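Long-range contacts in acetyltransferase, GNAT family (Streptococcus agalactiae 2603V/R, PDB 2Q7B), which probably transfers an acetyl group from acetyl-coenzyme A to an amino group of its acceptor: residues Y41-E46 against K100-P105; A47-K52 against E140-S145; N64-R69 against S85-R90. All coordinates share one frame; numbering follows the deposited sequence.

Interaction 1: Y41-E46 against K100-P105. With FLC (citrate anion), chain C.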
# COMPACT_ATOMS: atom_id res chain seq x y z
N TYR A 41 -0.30 -6.36 7.30
CA TYR A 41 -0.51 -7.58 8.04
C TYR A 41 -0.27 -7.37 9.57
O TYR A 41 -1.11 -7.69 10.42
CB TYR A 41 0.37 -8.73 7.48
CG TYR A 41 0.27 -9.92 8.39
CD1 TYR A 41 -0.80 -10.81 8.29
CD2 TYR A 41 1.17 -10.10 9.43
CE1 TYR A 41 -0.94 -11.86 9.18
CE2 TYR A 41 1.04 -11.15 10.33
CZ TYR A 41 -0.02 -12.01 10.19
OH TYR A 41 -0.15 -13.04 11.08
N CYS A 42 0.88 -6.83 9.91
CA CYS A 42 1.26 -6.64 11.29
C CYS A 42 0.36 -5.66 12.01
O CYS A 42 -0.05 -5.92 13.13
CB CYS A 42 2.70 -6.16 11.38
SG CYS A 42 3.89 -7.38 10.89
N GLN A 43 0.06 -4.53 11.37
CA GLN A 43 -0.76 -3.51 11.99
C GLN A 43 -2.23 -3.85 12.04
O GLN A 43 -2.88 -3.64 13.05
CB GLN A 43 -0.63 -2.19 11.24
CG GLN A 43 0.74 -1.55 11.34
CD GLN A 43 0.86 -0.23 10.60
OE1 GLN A 43 0.21 -0.01 9.56
NE2 GLN A 43 1.73 0.65 11.11
N ASN A 44 -2.73 -4.40 10.93
CA ASN A 44 -4.17 -4.50 10.76
C ASN A 44 -4.81 -5.87 10.75
O ASN A 44 -6.00 -5.97 11.04
CB ASN A 44 -4.56 -3.76 9.49
CG ASN A 44 -4.20 -2.29 9.54
OD1 ASN A 44 -4.40 -1.65 10.56
ND2 ASN A 44 -3.67 -1.75 8.44
N ILE A 45 -4.06 -6.89 10.37
CA ILE A 45 -4.59 -8.25 10.37
C ILE A 45 -4.24 -8.90 11.70
O ILE A 45 -5.10 -9.44 12.39
CB ILE A 45 -4.07 -9.07 9.16
CG1 ILE A 45 -4.58 -8.41 7.87
CG2 ILE A 45 -4.57 -10.54 9.28
CD1 ILE A 45 -4.06 -9.02 6.62
N GLU A 46 -2.97 -8.80 12.07
CA GLU A 46 -2.49 -9.39 13.31
C GLU A 46 -2.83 -8.56 14.54
O GLU A 46 -3.44 -9.08 15.46
CB GLU A 46 -0.98 -9.61 13.23
CG GLU A 46 -0.44 -10.39 14.40
CD GLU A 46 1.06 -10.53 14.39
OE1 GLU A 46 1.77 -9.65 13.87
OE2 GLU A 46 1.51 -11.53 14.94
N LYS A 100 8.82 1.73 11.93
CA LYS A 100 8.47 0.73 10.94
C LYS A 100 9.17 -0.60 11.15
O LYS A 100 9.69 -1.19 10.21
CB LYS A 100 8.74 1.28 9.55
CG LYS A 100 8.02 2.61 9.25
CD LYS A 100 6.51 2.53 9.44
CE LYS A 100 5.85 3.88 9.25
NZ LYS A 100 4.73 4.06 10.22
N PHE A 101 9.12 -1.08 12.40
CA PHE A 101 9.75 -2.33 12.77
C PHE A 101 8.73 -3.47 12.69
O PHE A 101 7.88 -3.61 13.55
CB PHE A 101 10.35 -2.17 14.16
CG PHE A 101 11.07 -3.39 14.66
CD1 PHE A 101 11.68 -4.32 13.82
CD2 PHE A 101 11.28 -3.52 16.01
CE1 PHE A 101 12.36 -5.39 14.33
CE2 PHE A 101 11.98 -4.56 16.52
CZ PHE A 101 12.51 -5.51 15.67
N PHE A 102 8.84 -4.28 11.65
CA PHE A 102 7.88 -5.36 11.40
C PHE A 102 8.57 -6.62 10.93
O PHE A 102 9.61 -6.53 10.27
CB PHE A 102 6.88 -4.94 10.31
CG PHE A 102 6.12 -3.69 10.64
CD1 PHE A 102 5.14 -3.70 11.62
CD2 PHE A 102 6.36 -2.49 9.95
CE1 PHE A 102 4.43 -2.55 11.93
CE2 PHE A 102 5.65 -1.35 10.26
CZ PHE A 102 4.69 -1.38 11.26
N THR A 103 8.00 -7.77 11.29
CA THR A 103 8.49 -9.06 10.84
C THR A 103 7.31 -10.00 10.68
O THR A 103 6.37 -9.91 11.44
CB THR A 103 9.48 -9.73 11.87
OG1 THR A 103 8.83 -9.85 13.13
CG2 THR A 103 10.73 -8.92 12.06
N TYR A 104 7.34 -10.88 9.68
CA TYR A 104 6.29 -11.90 9.59
C TYR A 104 6.53 -12.88 10.77
O TYR A 104 7.68 -13.12 11.14
CB TYR A 104 6.24 -12.61 8.22
CG TYR A 104 5.51 -11.82 7.14
CD1 TYR A 104 4.19 -11.40 7.32
CD2 TYR A 104 6.13 -11.54 5.92
CE1 TYR A 104 3.52 -10.67 6.31
CE2 TYR A 104 5.48 -10.82 4.93
CZ TYR A 104 4.18 -10.39 5.13
OH TYR A 104 3.57 -9.70 4.11
N PRO A 105 5.46 -13.38 11.42
CA PRO A 105 5.58 -14.23 12.62
C PRO A 105 6.57 -15.37 12.61
O PRO A 105 7.26 -15.57 13.61
CB PRO A 105 4.16 -14.77 12.79
CG PRO A 105 3.29 -13.66 12.27
CD PRO A 105 4.05 -13.08 11.11
CAC FLC C . 3.63 1.98 13.41
CA FLC C . 3.87 2.94 14.56
CB FLC C . 4.79 4.10 14.16
CBC FLC C . 6.05 3.51 13.53
CG FLC C . 5.11 4.89 15.42
CGC FLC C . 5.85 6.21 15.22
OA1 FLC C . 3.05 0.86 13.61
OA2 FLC C . 4.03 2.35 12.28
OB1 FLC C . 6.44 3.89 12.41
OB2 FLC C . 6.66 2.62 14.15
OG1 FLC C . 5.48 6.91 14.25
OG2 FLC C . 6.78 6.59 16.01
OHB FLC C . 4.15 4.94 13.20
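C42 and F102 lie at the centre of a packing contact of the GNAT fold, where the last turn of helix 29-46 crosses the end of strand 95-103 beside a citrate-filled pocket. The segment axes approach to 9.2 Å at 64°. C42 CB rests 3.5 Å from F102 CD1. With chi1 -68° putting SG anti to the carbonyl carbon, the sulfur comes beside the F102 ring in an oblique sulfur-aromatic contact, 5.1 Å from SG to the ring centroid. One residue earlier, Y41 meets Y104 obliquely: its CB and CG approach the edge of the Y104 ring near CE1. Farther out, Y41 CE2 lies 3.7 Å from P105 CD, and the hydroxyl OH touches CG of the same proline. E46 OE2 grazes that CG too, while OE1 forms a salt bridge with R108.

Q43 extends past F102, its amide plane nearly perpendicular to the ring (88°). NE2 donates to citrate OA1 at 2.8 Å, and Q56 donates to OE1, so both ends of the amide are held. K100 NZ bonds citrate OB1 and OA2, each at 2.8 Å, and also Q56 OE1; the backbone N of K100 adds bonds to OB1 and OB2. The citrate probably comes from the crystallisation liquor, and K99 and Y166 bind it too. Its site is consistent with an anion-accepting pocket.

Around the contact, F102 also packs on L38 and I39 of helix 29-46 and on S85 of strand 81-90, whereas F101 and T103 project onto helix 114-128, across the sheet.

Interaction 2: A47-K52 against E140-S145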
# COMPACT_ATOMS: atom_id res chain seq x y z
N ALA A 47 -2.47 -7.28 14.55
CA ALA A 47 -2.73 -6.41 15.71
C ALA A 47 -4.06 -5.64 15.67
O ALA A 47 -4.41 -5.01 16.67
CB ALA A 47 -1.59 -5.44 15.91
N LYS A 48 -4.79 -5.66 14.56
CA LYS A 48 -6.11 -5.00 14.51
C LYS A 48 -6.10 -3.51 14.93
O LYS A 48 -7.02 -3.05 15.61
CB LYS A 48 -7.10 -5.73 15.43
CG LYS A 48 -7.07 -7.26 15.42
CD LYS A 48 -7.88 -7.88 14.34
CE LYS A 48 -7.97 -9.38 14.59
NZ LYS A 48 -9.05 -10.02 13.78
N LEU A 49 -5.07 -2.76 14.53
CA LEU A 49 -4.93 -1.36 14.91
C LEU A 49 -5.64 -0.38 13.98
O LEU A 49 -5.75 0.79 14.31
CB LEU A 49 -3.45 -0.99 14.96
CG LEU A 49 -2.58 -1.80 15.93
CD1 LEU A 49 -1.12 -1.54 15.65
CD2 LEU A 49 -2.93 -1.47 17.37
N ASP A 50 -6.11 -0.86 12.83
CA ASP A 50 -6.79 -0.02 11.85
C ASP A 50 -5.99 1.24 11.47
O ASP A 50 -6.49 2.35 11.54
CB ASP A 50 -8.22 0.32 12.33
CG ASP A 50 -9.06 1.02 11.26
OD1 ASP A 50 -8.86 0.72 10.06
OD2 ASP A 50 -9.91 1.87 11.64
N ILE A 51 -4.74 1.04 11.07
CA ILE A 51 -3.88 2.14 10.66
C ILE A 51 -3.95 2.25 9.14
O ILE A 51 -3.78 1.27 8.43
CB ILE A 51 -2.42 1.96 11.12
CG1 ILE A 51 -2.35 1.92 12.65
CG2 ILE A 51 -1.55 3.10 10.58
CD1 ILE A 51 -0.98 1.52 13.20
N LYS A 52 -4.20 3.45 8.64
CA LYS A 52 -4.27 3.69 7.20
C LYS A 52 -2.88 4.00 6.68
O LYS A 52 -2.04 4.57 7.41
CB LYS A 52 -5.21 4.85 6.88
CG LYS A 52 -6.61 4.77 7.44
CD LYS A 52 -7.37 3.53 7.03
CE LYS A 52 -8.76 3.52 7.73
N GLU A 140 0.09 -0.33 23.63
CA GLU A 140 0.05 -0.81 25.01
C GLU A 140 -0.38 -2.28 25.07
O GLU A 140 -0.06 -2.96 26.04
CB GLU A 140 -0.87 0.06 25.89
CG GLU A 140 -0.45 0.20 27.39
CD GLU A 140 -0.64 -1.05 28.23
N LYS A 141 -1.08 -2.77 24.05
CA LYS A 141 -1.52 -4.17 24.04
C LYS A 141 -0.49 -5.15 23.48
O LYS A 141 -0.71 -6.35 23.51
CB LYS A 141 -2.81 -4.33 23.24
CG LYS A 141 -2.62 -4.31 21.72
CD LYS A 141 -3.95 -4.48 21.04
CE LYS A 141 -3.79 -4.68 19.55
NZ LYS A 141 -5.13 -4.97 18.96
N GLU A 142 0.64 -4.65 22.98
CA GLU A 142 1.62 -5.52 22.33
C GLU A 142 2.67 -5.98 23.36
O GLU A 142 3.79 -5.47 23.40
CB GLU A 142 2.22 -4.79 21.13
CG GLU A 142 2.14 -5.61 19.85
CD GLU A 142 2.33 -4.76 18.59
OE1 GLU A 142 3.48 -4.30 18.36
OE2 GLU A 142 1.34 -4.59 17.83
N LYS A 143 2.26 -6.94 24.18
CA LYS A 143 3.09 -7.49 25.25
C LYS A 143 4.37 -8.17 24.72
O LYS A 143 5.46 -8.00 25.28
CB LYS A 143 2.26 -8.47 26.11
CG LYS A 143 2.98 -9.06 27.31
N ARG A 144 4.21 -8.95 23.64
CA ARG A 144 5.34 -9.64 22.99
C ARG A 144 6.43 -8.64 22.59
O ARG A 144 7.60 -8.86 22.87
CB ARG A 144 4.87 -10.41 21.74
N SER A 145 6.02 -7.54 21.96
CA SER A 145 6.96 -6.50 21.56
C SER A 145 7.61 -5.81 22.76
O SER A 145 8.79 -5.51 22.71
CB SER A 145 6.29 -5.45 20.69
OG SER A 145 5.69 -6.06 19.57
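A47, just beyond the last turn of helix 29-46, meets K141 and E142 in the loop that leads from strand 133-139 into helix 143-150. Its methyl CB lies 3.6 Å from E142 OE2, and its carbonyl accepts a hydrogen bond from the ammonium of K141. The modelled separation of 2.4 Å between A47 O and K141 NZ is too short for an ordinary bond, so the exact length is doubtful. K141 reaches across with an extended chain; chi1 77° sets its CG between the backbone N and the carbonyl carbon, and from there the methylenes run straight to the helix end.

K48 leaves helical geometry with positive phi. Its CB is 4.1 Å from K141 NZ, and its own amine leads away. Next, L49 slides alongside K141 in the opposite direction, CD2 lying 4.0 Å from K141 CE; L49 also packs on P139 of strand 133-139. Farther on, I51 N is bonded to N44 OD1, which ties the loop back to the helix, and K52 packs on D37 of the second subunit.

The carboxylate facing A47 is steadied from its own segment: S145 OG donates to E142 OE1 at 3.1 Å, on the anti side and 27° out of the carboxylate plane. E142 is both the N-cap residue of helix 143-150 and the centre of an inverse gamma turn. This surface contact thus combines a lysine at the C-terminal end of one helix with a glutamate at the N-terminal end of another, and both charges probably suit the local helix dipoles.

Interaction 3: N64-R69 against S85-R90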
# COMPACT_ATOMS: atom_id res chain seq x y z
N ASN A 64 13.45 10.11 0.32
CA ASN A 64 13.41 11.48 0.77
C ASN A 64 13.17 11.65 2.25
O ASN A 64 13.73 12.53 2.86
CB ASN A 64 12.34 12.26 0.02
CG ASN A 64 12.70 12.50 -1.43
OD1 ASN A 64 13.79 12.14 -1.89
ND2 ASN A 64 11.79 13.13 -2.16
N TYR A 65 12.34 10.79 2.83
CA TYR A 65 11.94 10.92 4.22
C TYR A 65 13.01 10.39 5.15
O TYR A 65 13.32 11.02 6.15
CB TYR A 65 10.61 10.23 4.42
CG TYR A 65 9.95 10.48 5.75
CD1 TYR A 65 10.30 9.72 6.88
CD2 TYR A 65 8.94 11.43 5.88
CE1 TYR A 65 9.69 9.91 8.08
CE2 TYR A 65 8.33 11.65 7.11
CZ TYR A 65 8.71 10.89 8.19
OH TYR A 65 8.12 11.06 9.41
N TYR A 66 13.57 9.23 4.83
CA TYR A 66 14.58 8.60 5.69
C TYR A 66 16.01 8.80 5.19
O TYR A 66 16.82 9.43 5.85
CB TYR A 66 14.32 7.08 5.82
CG TYR A 66 13.04 6.75 6.53
CD1 TYR A 66 12.97 6.74 7.91
CD2 TYR A 66 11.88 6.49 5.82
CE1 TYR A 66 11.78 6.45 8.58
CE2 TYR A 66 10.69 6.20 6.48
CZ TYR A 66 10.65 6.18 7.86
OH TYR A 66 9.46 5.92 8.49
N GLN A 67 16.27 8.28 4.00
CA GLN A 67 17.63 8.17 3.49
C GLN A 67 18.36 9.47 3.16
O GLN A 67 19.54 9.57 3.42
CB GLN A 67 17.65 7.20 2.31
CG GLN A 67 17.21 5.79 2.73
CD GLN A 67 17.03 4.84 1.56
OE1 GLN A 67 16.56 5.24 0.49
NE2 GLN A 67 17.39 3.58 1.76
N ASN A 68 17.65 10.46 2.63
CA ASN A 68 18.25 11.74 2.30
C ASN A 68 18.37 12.66 3.51
O ASN A 68 18.96 13.72 3.40
CB ASN A 68 17.47 12.44 1.18
CG ASN A 68 17.59 11.72 -0.16
OD1 ASN A 68 18.44 10.84 -0.34
ND2 ASN A 68 16.74 12.10 -1.11
N ARG A 69 17.82 12.26 4.65
CA ARG A 69 17.89 13.07 5.86
C ARG A 69 18.64 12.37 6.98
O ARG A 69 18.22 12.43 8.13
CB ARG A 69 16.47 13.45 6.31
CG ARG A 69 15.68 14.21 5.24
CD ARG A 69 14.45 14.85 5.84
NE ARG A 69 13.50 13.86 6.36
CZ ARG A 69 12.46 14.13 7.16
NH1 ARG A 69 12.20 15.37 7.55
NH2 ARG A 69 11.66 13.15 7.58
N SER A 85 11.17 -5.40 8.25
CA SER A 85 11.61 -4.04 8.01
C SER A 85 11.98 -3.36 9.32
O SER A 85 11.52 -3.75 10.39
CB SER A 85 10.51 -3.23 7.29
OG SER A 85 9.35 -3.01 8.08
N ILE A 86 12.85 -2.35 9.22
CA ILE A 86 13.14 -1.46 10.33
C ILE A 86 13.67 -0.14 9.74
O ILE A 86 14.26 -0.13 8.67
CB ILE A 86 14.11 -2.06 11.36
CG1 ILE A 86 13.98 -1.31 12.70
CG2 ILE A 86 15.54 -2.06 10.85
CD1 ILE A 86 14.70 -2.01 13.86
N ALA A 87 13.45 0.97 10.43
CA ALA A 87 13.87 2.28 9.95
C ALA A 87 14.39 3.11 11.09
O ALA A 87 13.98 2.94 12.24
CB ALA A 87 12.68 3.01 9.32
N LEU A 88 15.31 3.99 10.74
CA LEU A 88 15.86 4.96 11.66
C LEU A 88 15.55 6.33 11.11
O LEU A 88 15.84 6.61 9.94
CB LEU A 88 17.38 4.77 11.84
CG LEU A 88 18.09 5.71 12.82
CD1 LEU A 88 19.32 5.07 13.41
CD2 LEU A 88 18.44 7.08 12.20
N LEU A 89 14.94 7.18 11.95
CA LEU A 89 14.63 8.57 11.61
C LEU A 89 15.47 9.46 12.51
O LEU A 89 15.36 9.38 13.72
CB LEU A 89 13.13 8.87 11.84
CG LEU A 89 12.66 10.30 11.56
CD1 LEU A 89 12.74 10.63 10.06
CD2 LEU A 89 11.22 10.53 12.05
N ARG A 90 16.30 10.31 11.92
CA ARG A 90 17.10 11.25 12.70
C ARG A 90 16.23 12.42 13.16
O ARG A 90 15.52 13.03 12.35
CB ARG A 90 18.29 11.79 11.88
CG ARG A 90 19.04 12.91 12.57
CD ARG A 90 20.15 13.48 11.74
NE ARG A 90 20.76 14.59 12.45
CZ ARG A 90 20.34 15.86 12.43
NH1 ARG A 90 19.27 16.23 11.75
NH2 ARG A 90 20.98 16.77 13.14
O HOH W 1 15.93 10.74 9.05
O HOH W 2 17.63 14.91 9.55
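Apolar packing comes first: Y65 and L89 cross, with Y65 CE1 3.7 Å from L89 CD1, while Y66 CE1 lies 3.6 Å from A87 CB. Between these two strand residues, the carbonyl of L88 meets the edge of the Y66 ring, its O 3.5 Å from CD1. The rings of the helix pack on each other as well, Y65 CD1 standing over the centre of one Y66 face.

Polar contacts hold the end of the helix. R69, bent at chi3 (-64°), grips Y65 O side-on through NE (2.9 Å) and NH2 (3.1 Å), with the oxygen in the guanidinium plane. NH2 also sits over the centre of the Y65 ring and touches L89 CD1. Y66 OH is bonded to D58.

Water completes the join: one molecule bridges R69 O and R90 N, and a second links the same carbonyl to R90 NH1, whose neighbour NH2 forms a salt bridge with D93.

A87 and L89 serve this side of strand 81-90, whereas I86 and L88 pack on helix 114-128. Helices thus cover both faces of the sheet, whose antiparallel strands 72-78, 81-90 and 95-103 lead into the parallel pair 95-103 and 133-139, as in GNAT proteins.

In the fold
Interactions 1 and 2 are neighbours, their centres about 9 Å apart: helix 29-46 ends in the first and runs into the loop of the second, joined by Q43 O to L49 N. Interaction 3 lies about 19 Å from interaction 1, on the opposite side of the chain's centre, yet shares its sheet, because strands 81-90 and 95-103 are antiparallel neighbours linked by F102 O to S85 N. It is about 22 Å from interaction 2. Along the chain, segments 64-69 and 85-90 fall between the halves of both other contacts, whose segments alternate. Interactions 1 and 3 set helices against neighbouring strands, interaction 2 a loop against the start of helix 143-150; citrate borders interaction 1.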